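Long-range contacts in geranylgeranyl pyrophosphate synthase (Geoglobus acetivorans, PDB 5JFQ), which catalyses the magnesium-dependent addition of three isopentenyl diphosphate units to dimethylallyl diphosphate, giving geranylgeranyl diphosphate as the major product and some farnesyl diphosphate: residues W202-Y207 against E292-N297; E167-V172 against S208-Q213. All blocks are in the same frame, centred on the assembly; numbering follows the deposited sequence.

Interaction 1: residues W202-Y207 against E292-N297; sequences WNYGIY and EMAKKN
Y207 lays one face of its ring beneath the thioether of M293: SD stands 4.1 Å from the ring centroid and 18° off the ring normal, displaced toward the rim over CE2 and CZ, a Met-aromatic contact. Closer to the backbone, CB of M293 lies 3.7 Å from CD2 of Y207. In Y207 a chi1 of -62° sets CG anti to the carbonyl carbon, and CD2 of the ring comes 3.6 Å from the backbone O of M293. N297 fits against both Y207 and N203. It meets the edge of the Y207 ring near its plane, the two side chains crossing at about a right angle, and its flat amide lies with one face against CB of N203.

Between the tyrosines sits A294. Its CB touches CD1 of Y204 at 3.5 Å and CB of Y207 at 3.9 Å, so the small methyl group is gripped from two sides just where the backbones come closest, the CA atoms of Y204 and A294 being 4.0 Å apart. The hydroxyl of Y204 is hydrogen-bonded to the backbone O of L310 on helix 305-316. The segment axes approach to 7.8 Å at 165°, a close antiparallel helix pair with alanine at the interface, within the all-helical fold of the polyprenyl synthases.

Interaction 2: residues E167-V172 against S208-Q213; sequences EYLEMV and SGIGFQ
V172 and I210 form the centre of an apolar contact, with L169 adding to it from one turn earlier. CG1 of V172 lies 3.8 Å from CG2 of I210 and at a similar distance from its CG1, the two side chains set roughly perpendicular. The same CG2 of I210 also takes CD2 of L169 at 3.8 Å, so one methyl group is shared by two residues of the opposing helix.

A second set of contacts is aliphatic to polar residue. CG2 of V172, anti to the backbone N, packs 3.5 Å from both CB and CG of Q213, and the two side chains run antiparallel past one another. Only the stem of the glutamine is used here. Its chain bends at chi2 (66°), beyond which the amide finds polar partners outside the two segments: NE2 is hydrogen-bonded to OD1 of D217, and OE1 weakly to OG1 of T176. Q213 and T176 both probably bind dimethylallyl diphosphate, as in related enzymes, and V172 packs against the stem of the former.

The axes of the two short segments stay 10.2 Å apart at 113°; helices 165-190 and 195-221 also touch through I206 on R173. Y290 of helix 280-298 touches both L169 and I210, Y168 leans on L242 and I245 of helix 242-249, and M171 packs against helix 130-159.

In the fold
Helix 195-221 is common to both contacts, using consecutive segments of it: residues 202-207 serve interaction 1 and residues 208-213 serve interaction 2, with about 12 Å between centres. They touch directly, CB of A294 lying 3.4 Å from OG of S208. Along the chain the order is 167-172, 202-207, 208-213, 292-297, so the segments of the two contacts alternate. Helix 195-221 is thereby packed against helix 280-298 in interaction 1 and helix 165-190 in interaction 2. Interaction 2 is the more deeply buried, its centre about 10 Å from that of the chain against about 15 Å, and includes Q213, which probably binds dimethylallyl diphosphate; interaction 1 joins the same helix to the C-terminal part of the chain.

Interaction 1: residues W202-Y207 against E292-N297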
ATOM      1  N   TRP B 202      18.666 -11.974   8.845  1.00 66.67           N
ATOM      2  CA  TRP B 202      17.643 -11.155   9.473  1.00 63.47           C
ATOM      3  C   TRP B 202      18.235 -10.358  10.626  1.00 66.07           C
ATOM      4  O   TRP B 202      18.280  -9.121  10.587  1.00 67.68           O
ATOM      5  CB  TRP B 202      16.501 -12.064   9.942  1.00 64.25           C
ATOM      6  CG  TRP B 202      15.283 -11.399  10.579  1.00 68.45           C
ATOM      7  CD1 TRP B 202      14.835 -11.575  11.856  1.00 66.14           C
ATOM      8  CD2 TRP B 202      14.349 -10.496   9.953  1.00 62.11           C
ATOM      9  NE1 TRP B 202      13.695 -10.834  12.068  1.00 62.63           N
ATOM     10  CE2 TRP B 202      13.373 -10.171  10.914  1.00 63.89           C
ATOM     11  CE3 TRP B 202      14.247  -9.939   8.679  1.00 60.32           C
ATOM     12  CZ2 TRP B 202      12.315  -9.311  10.640  1.00 59.44           C
ATOM     13  CZ3 TRP B 202      13.198  -9.093   8.410  1.00 57.88           C
ATOM     14  CH2 TRP B 202      12.246  -8.784   9.384  1.00 57.85           C
ATOM     15  N   ASN B 203      18.732 -11.062  11.649  1.00 65.72           N
ATOM     16  CA  ASN B 203      19.265 -10.389  12.830  1.00 66.18           C
ATOM     17  C   ASN B 203      20.326  -9.363  12.452  1.00 66.55           C
ATOM     18  O   ASN B 203      20.344  -8.247  12.985  1.00 62.49           O
ATOM     19  CB  ASN B 203      19.821 -11.425  13.805  1.00 62.18           C
ATOM     20  CG  ASN B 203      18.736 -12.061  14.662  1.00 63.21           C
ATOM     21  OD1 ASN B 203      17.550 -11.811  14.466  1.00 60.65           O
ATOM     22  ND2 ASN B 203      19.142 -12.882  15.623  1.00 65.80           N
ATOM     23  N   TYR B 204      21.193  -9.706  11.500  1.00 63.62           N
ATOM     24  CA  TYR B 204      22.167  -8.734  11.019  1.00 65.89           C
ATOM     25  C   TYR B 204      21.482  -7.471  10.514  1.00 67.17           C
ATOM     26  O   TYR B 204      21.879  -6.353  10.862  1.00 70.13           O
ATOM     27  CB  TYR B 204      23.017  -9.352   9.919  1.00 64.54           C
ATOM     28  CG  TYR B 204      23.744  -8.337   9.083  1.00 63.36           C
ATOM     29  CD1 TYR B 204      24.980  -7.855   9.465  1.00 66.85           C
ATOM     30  CD2 TYR B 204      23.198  -7.871   7.900  1.00 60.29           C
ATOM     31  CE1 TYR B 204      25.657  -6.932   8.685  1.00 71.25           C
ATOM     32  CE2 TYR B 204      23.860  -6.952   7.117  1.00 61.72           C
ATOM     33  CZ  TYR B 204      25.089  -6.486   7.511  1.00 68.13           C
ATOM     34  OH  TYR B 204      25.751  -5.565   6.736  1.00 72.68           O
ATOM     35  N   GLY B 205      20.445  -7.630   9.688  1.00 63.15           N
ATOM     36  CA  GLY B 205      19.806  -6.468   9.095  1.00 60.55           C
ATOM     37  C   GLY B 205      19.111  -5.596  10.122  1.00 63.41           C
ATOM     38  O   GLY B 205      19.184  -4.371  10.055  1.00 64.00           O
ATOM     39  N   ILE B 206      18.429  -6.210  11.084  1.00 59.42           N
ATOM     40  CA  ILE B 206      17.757  -5.423  12.106  1.00 64.33           C
ATOM     41  C   ILE B 206      18.772  -4.635  12.908  1.00 66.56           C
ATOM     42  O   ILE B 206      18.657  -3.412  13.065  1.00 65.84           O
ATOM     43  CB  ILE B 206      16.920  -6.325  13.022  1.00 64.80           C
ATOM     44  CG1 ILE B 206      15.716  -6.867  12.265  1.00 64.90           C
ATOM     45  CG2 ILE B 206      16.508  -5.574  14.264  1.00 63.76           C
ATOM     46  CD1 ILE B 206      15.787  -8.341  12.101  1.00 69.63           C
ATOM     47  N   TYR B 207      19.776  -5.332  13.434  1.00 66.85           N
ATOM     48  CA  TYR B 207      20.755  -4.675  14.287  1.00 69.82           C
ATOM     49  C   TYR B 207      21.474  -3.580  13.527  1.00 69.13           C
ATOM     50  O   TYR B 207      21.659  -2.472  14.047  1.00 71.04           O
ATOM     51  CB  TYR B 207      21.729  -5.706  14.842  1.00 68.88           C
ATOM     52  CG  TYR B 207      21.016  -6.715  15.699  1.00 66.16           C
ATOM     53  CD1 TYR B 207      19.886  -6.350  16.408  1.00 61.44           C
ATOM     54  CD2 TYR B 207      21.450  -8.030  15.780  1.00 66.85           C
ATOM     55  CE1 TYR B 207      19.216  -7.247  17.186  1.00 58.82           C
ATOM     56  CE2 TYR B 207      20.781  -8.944  16.563  1.00 65.38           C
ATOM     57  CZ  TYR B 207      19.658  -8.541  17.265  1.00 64.97           C
ATOM     58  OH  TYR B 207      18.972  -9.438  18.052  1.00 70.18           O
ATOM     59  N   GLU B 292      27.898  -4.517  16.255  1.00 81.28           N
ATOM     60  CA  GLU B 292      28.656  -5.707  16.607  1.00 78.62           C
ATOM     61  C   GLU B 292      27.746  -6.922  16.683  1.00 78.86           C
ATOM     62  O   GLU B 292      28.086  -7.992  16.161  1.00 80.37           O
ATOM     63  CB  GLU B 292      29.399  -5.470  17.921  1.00 79.38           C
ATOM     64  CG  GLU B 292      30.473  -4.403  17.787  1.00 79.34           C
ATOM     65  CD  GLU B 292      31.568  -4.804  16.806  1.00 81.70           C
ATOM     66  OE1 GLU B 292      32.162  -5.885  17.025  1.00 77.56           O
ATOM     67  OE2 GLU B 292      31.827  -4.052  15.830  1.00 76.05           O
ATOM     68  N   MET B 293      26.565  -6.765  17.287  1.00 77.31           N
ATOM     69  CA  MET B 293      25.586  -7.845  17.284  1.00 79.23           C
ATOM     70  C   MET B 293      25.198  -8.257  15.865  1.00 79.42           C
ATOM     71  O   MET B 293      24.782  -9.402  15.644  1.00 76.94           O
ATOM     72  CB  MET B 293      24.348  -7.422  18.066  1.00 76.37           C
ATOM     73  CG  MET B 293      23.913  -8.398  19.148  1.00 78.35           C
ATOM     74  SD  MET B 293      22.415  -7.826  20.008  1.00 89.71           S
ATOM     75  CE  MET B 293      22.801  -6.098  20.329  1.00 77.08           C
ATOM     76  N   ALA B 294      25.323  -7.346  14.902  1.00 77.11           N
ATOM     77  CA  ALA B 294      25.075  -7.702  13.513  1.00 73.86           C
ATOM     78  C   ALA B 294      26.206  -8.562  12.965  1.00 79.03           C
ATOM     79  O   ALA B 294      25.962  -9.618  12.367  1.00 77.47           O
ATOM     80  CB  ALA B 294      24.895  -6.436  12.678  1.00 74.82           C
ATOM     81  N   LYS B 295      27.456  -8.119  13.160  1.00 79.87           N
ATOM     82  CA  LYS B 295      28.609  -8.899  12.716  1.00 77.56           C
ATOM     83  C   LYS B 295      28.611 -10.275  13.365  1.00 77.20           C
ATOM     84  O   LYS B 295      28.551 -11.301  12.681  1.00 76.89           O
ATOM     85  CB  LYS B 295      29.905  -8.164  13.041  1.00 76.37           C
ATOM     86  CG  LYS B 295      30.077  -6.837  12.355  1.00 79.82           C
ATOM     87  CD  LYS B 295      30.885  -5.922  13.263  1.00 82.93           C
ATOM     88  CE  LYS B 295      31.229  -4.618  12.591  1.00 80.30           C
ATOM     89  NZ  LYS B 295      32.097  -3.797  13.468  1.00 74.50           N
ATOM     90  N   LYS B 296      28.659 -10.312  14.699  1.00 77.05           N
ATOM     91  CA  LYS B 296      28.675 -11.585  15.408  1.00 76.42           C
ATOM     92  C   LYS B 296      27.505 -12.461  15.015  1.00 76.76           C
ATOM     93  O   LYS B 296      27.561 -13.681  15.207  1.00 80.35           O
ATOM     94  CB  LYS B 296      28.665 -11.356  16.920  1.00 76.05           C
ATOM     95  N   ASN B 297      26.450 -11.867  14.465  1.00 76.82           N
ATOM     96  CA  ASN B 297      25.368 -12.667  13.916  1.00 75.25           C
ATOM     97  C   ASN B 297      25.722 -13.165  12.526  1.00 79.78           C
ATOM     98  O   ASN B 297      25.471 -14.329  12.189  1.00 79.78           O
ATOM     99  CB  ASN B 297      24.080 -11.854  13.885  1.00 70.23           C
ATOM    100  CG  ASN B 297      22.897 -12.651  14.353  1.00 70.20           C
ATOM    101  OD1 ASN B 297      22.400 -13.506  13.637  1.00 74.73           O
ATOM    102  ND2 ASN B 297      22.457 -12.404  15.576  1.00 70.47           N
TER

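Interaction 2: residues E167-V172 against S208-Q213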
ATOM      1  N   GLU B 167      10.316   0.355  24.622  1.00 72.64           N
ATOM      2  CA  GLU B 167       9.317   0.791  23.647  1.00 68.47           C
ATOM      3  C   GLU B 167       9.979   1.496  22.477  1.00 70.14           C
ATOM      4  O   GLU B 167       9.698   1.187  21.311  1.00 71.69           O
ATOM      5  CB  GLU B 167       8.290   1.737  24.271  1.00 68.68           C
ATOM      6  CG  GLU B 167       7.893   1.465  25.688  1.00 76.47           C
ATOM      7  CD  GLU B 167       7.004   2.565  26.211  1.00 78.75           C
ATOM      8  OE1 GLU B 167       6.435   3.291  25.363  1.00 78.73           O
ATOM      9  OE2 GLU B 167       6.894   2.716  27.452  1.00 75.50           O
ATOM     10  N   TYR B 168      10.870   2.448  22.774  1.00 66.85           N
ATOM     11  CA  TYR B 168      11.528   3.187  21.704  1.00 66.51           C
ATOM     12  C   TYR B 168      12.316   2.250  20.798  1.00 65.92           C
ATOM     13  O   TYR B 168      12.332   2.424  19.575  1.00 61.45           O
ATOM     14  CB  TYR B 168      12.457   4.251  22.285  1.00 57.21           C
ATOM     15  CG  TYR B 168      13.484   4.758  21.301  1.00 61.27           C
ATOM     16  CD1 TYR B 168      14.725   4.136  21.171  1.00 63.92           C
ATOM     17  CD2 TYR B 168      13.211   5.847  20.486  1.00 62.61           C
ATOM     18  CE1 TYR B 168      15.664   4.585  20.256  1.00 60.03           C
ATOM     19  CE2 TYR B 168      14.150   6.305  19.574  1.00 63.32           C
ATOM     20  CZ  TYR B 168      15.371   5.669  19.466  1.00 63.16           C
ATOM     21  OH  TYR B 168      16.308   6.114  18.565  1.00 73.07           O
ATOM     22  N   LEU B 169      12.988   1.256  21.381  1.00 64.23           N
ATOM     23  CA  LEU B 169      13.833   0.388  20.576  1.00 65.71           C
ATOM     24  C   LEU B 169      13.015  -0.651  19.830  1.00 65.97           C
ATOM     25  O   LEU B 169      13.435  -1.117  18.764  1.00 62.25           O
ATOM     26  CB  LEU B 169      14.898  -0.282  21.445  1.00 67.09           C
ATOM     27  CG  LEU B 169      16.127   0.573  21.775  1.00 67.78           C
ATOM     28  CD1 LEU B 169      17.092  -0.216  22.619  1.00 71.04           C
ATOM     29  CD2 LEU B 169      16.816   1.092  20.518  1.00 65.48           C
ATOM     30  N   GLU B 170      11.851  -1.027  20.364  1.00 67.98           N
ATOM     31  CA  GLU B 170      10.941  -1.836  19.566  1.00 67.32           C
ATOM     32  C   GLU B 170      10.402  -1.035  18.388  1.00 68.38           C
ATOM     33  O   GLU B 170      10.208  -1.586  17.295  1.00 67.31           O
ATOM     34  CB  GLU B 170       9.799  -2.377  20.429  1.00 62.31           C
ATOM     35  CG  GLU B 170       8.924  -3.390  19.697  1.00 68.76           C
ATOM     36  CD  GLU B 170       9.744  -4.455  18.972  1.00 71.36           C
ATOM     37  OE1 GLU B 170      10.770  -4.905  19.533  1.00 72.92           O
ATOM     38  OE2 GLU B 170       9.368  -4.836  17.840  1.00 68.16           O
ATOM     39  N   MET B 171      10.202   0.271  18.581  1.00 66.21           N
ATOM     40  CA  MET B 171       9.750   1.120  17.488  1.00 63.21           C
ATOM     41  C   MET B 171      10.807   1.221  16.404  1.00 58.98           C
ATOM     42  O   MET B 171      10.488   1.144  15.216  1.00 62.00           O
ATOM     43  CB  MET B 171       9.379   2.508  18.006  1.00 59.72           C
ATOM     44  CG  MET B 171       8.927   3.457  16.920  1.00 54.80           C
ATOM     45  SD  MET B 171      10.295   4.275  16.089  1.00 59.44           S
ATOM     46  CE  MET B 171      11.039   5.188  17.460  1.00 63.38           C
ATOM     47  N   VAL B 172      12.067   1.430  16.787  1.00 57.81           N
ATOM     48  CA  VAL B 172      13.109   1.542  15.771  1.00 63.99           C
ATOM     49  C   VAL B 172      13.273   0.215  15.043  1.00 61.40           C
ATOM     50  O   VAL B 172      13.520   0.185  13.828  1.00 60.03           O
ATOM     51  CB  VAL B 172      14.438   2.036  16.379  1.00 64.50           C
ATOM     52  CG1 VAL B 172      15.021   1.016  17.309  1.00 68.24           C
ATOM     53  CG2 VAL B 172      15.431   2.296  15.282  1.00 65.16           C
ATOM     54  N   SER B 208      21.839  -3.850  12.279  1.00 60.40           N
ATOM     55  CA  SER B 208      22.401  -2.783  11.472  1.00 64.76           C
ATOM     56  C   SER B 208      21.435  -1.612  11.382  1.00 68.63           C
ATOM     57  O   SER B 208      21.856  -0.454  11.404  1.00 68.20           O
ATOM     58  CB  SER B 208      22.754  -3.314  10.093  1.00 64.39           C
ATOM     59  OG  SER B 208      23.505  -4.505  10.233  1.00 67.94           O
ATOM     60  N   GLY B 209      20.132  -1.892  11.333  1.00 64.64           N
ATOM     61  CA  GLY B 209      19.166  -0.812  11.237  1.00 65.81           C
ATOM     62  C   GLY B 209      19.132   0.043  12.487  1.00 69.95           C
ATOM     63  O   GLY B 209      19.250   1.270  12.424  1.00 70.16           O
ATOM     64  N   ILE B 210      18.990  -0.596  13.645  1.00 65.10           N
ATOM     65  CA  ILE B 210      18.899   0.147  14.893  1.00 68.14           C
ATOM     66  C   ILE B 210      20.145   0.990  15.108  1.00 66.82           C
ATOM     67  O   ILE B 210      20.064   2.208  15.302  1.00 71.09           O
ATOM     68  CB  ILE B 210      18.651  -0.817  16.058  1.00 69.40           C
ATOM     69  CG1 ILE B 210      17.337  -1.552  15.780  1.00 66.05           C
ATOM     70  CG2 ILE B 210      18.630  -0.051  17.372  1.00 66.49           C
ATOM     71  CD1 ILE B 210      17.076  -2.714  16.673  1.00 67.59           C
ATOM     72  N   GLY B 211      21.313   0.362  15.066  1.00 66.93           N
ATOM     73  CA  GLY B 211      22.545   1.128  15.112  1.00 69.69           C
ATOM     74  C   GLY B 211      22.581   2.231  14.073  1.00 71.57           C
ATOM     75  O   GLY B 211      22.955   3.368  14.373  1.00 75.45           O
ATOM     76  N   PHE B 212      22.170   1.916  12.841  1.00 68.39           N
ATOM     77  CA  PHE B 212      22.134   2.928  11.792  1.00 68.46           C
ATOM     78  C   PHE B 212      21.211   4.068  12.169  1.00 71.56           C
ATOM     79  O   PHE B 212      21.468   5.224  11.816  1.00 73.85           O
ATOM     80  CB  PHE B 212      21.689   2.295  10.477  1.00 67.59           C
ATOM     81  CG  PHE B 212      21.394   3.270   9.392  1.00 68.91           C
ATOM     82  CD1 PHE B 212      22.416   3.855   8.670  1.00 73.15           C
ATOM     83  CD2 PHE B 212      20.087   3.572   9.058  1.00 69.67           C
ATOM     84  CE1 PHE B 212      22.139   4.745   7.646  1.00 68.80           C
ATOM     85  CE2 PHE B 212      19.802   4.462   8.035  1.00 69.33           C
ATOM     86  CZ  PHE B 212      20.826   5.052   7.334  1.00 69.87           C
ATOM     87  N   GLN B 213      20.142   3.764  12.902  1.00 71.94           N
ATOM     88  CA  GLN B 213      19.223   4.814  13.327  1.00 76.31           C
ATOM     89  C   GLN B 213      19.831   5.659  14.434  1.00 75.80           C
ATOM     90  O   GLN B 213      19.851   6.894  14.350  1.00 74.02           O
ATOM     91  CB  GLN B 213      17.904   4.204  13.803  1.00 71.08           C
ATOM     92  CG  GLN B 213      16.892   5.251  14.235  1.00 73.89           C
ATOM     93  CD  GLN B 213      16.421   6.107  13.072  1.00 77.08           C
ATOM     94  OE1 GLN B 213      15.986   5.586  12.041  1.00 77.67           O
ATOM     95  NE2 GLN B 213      16.519   7.428  13.227  1.00 77.03           N
TER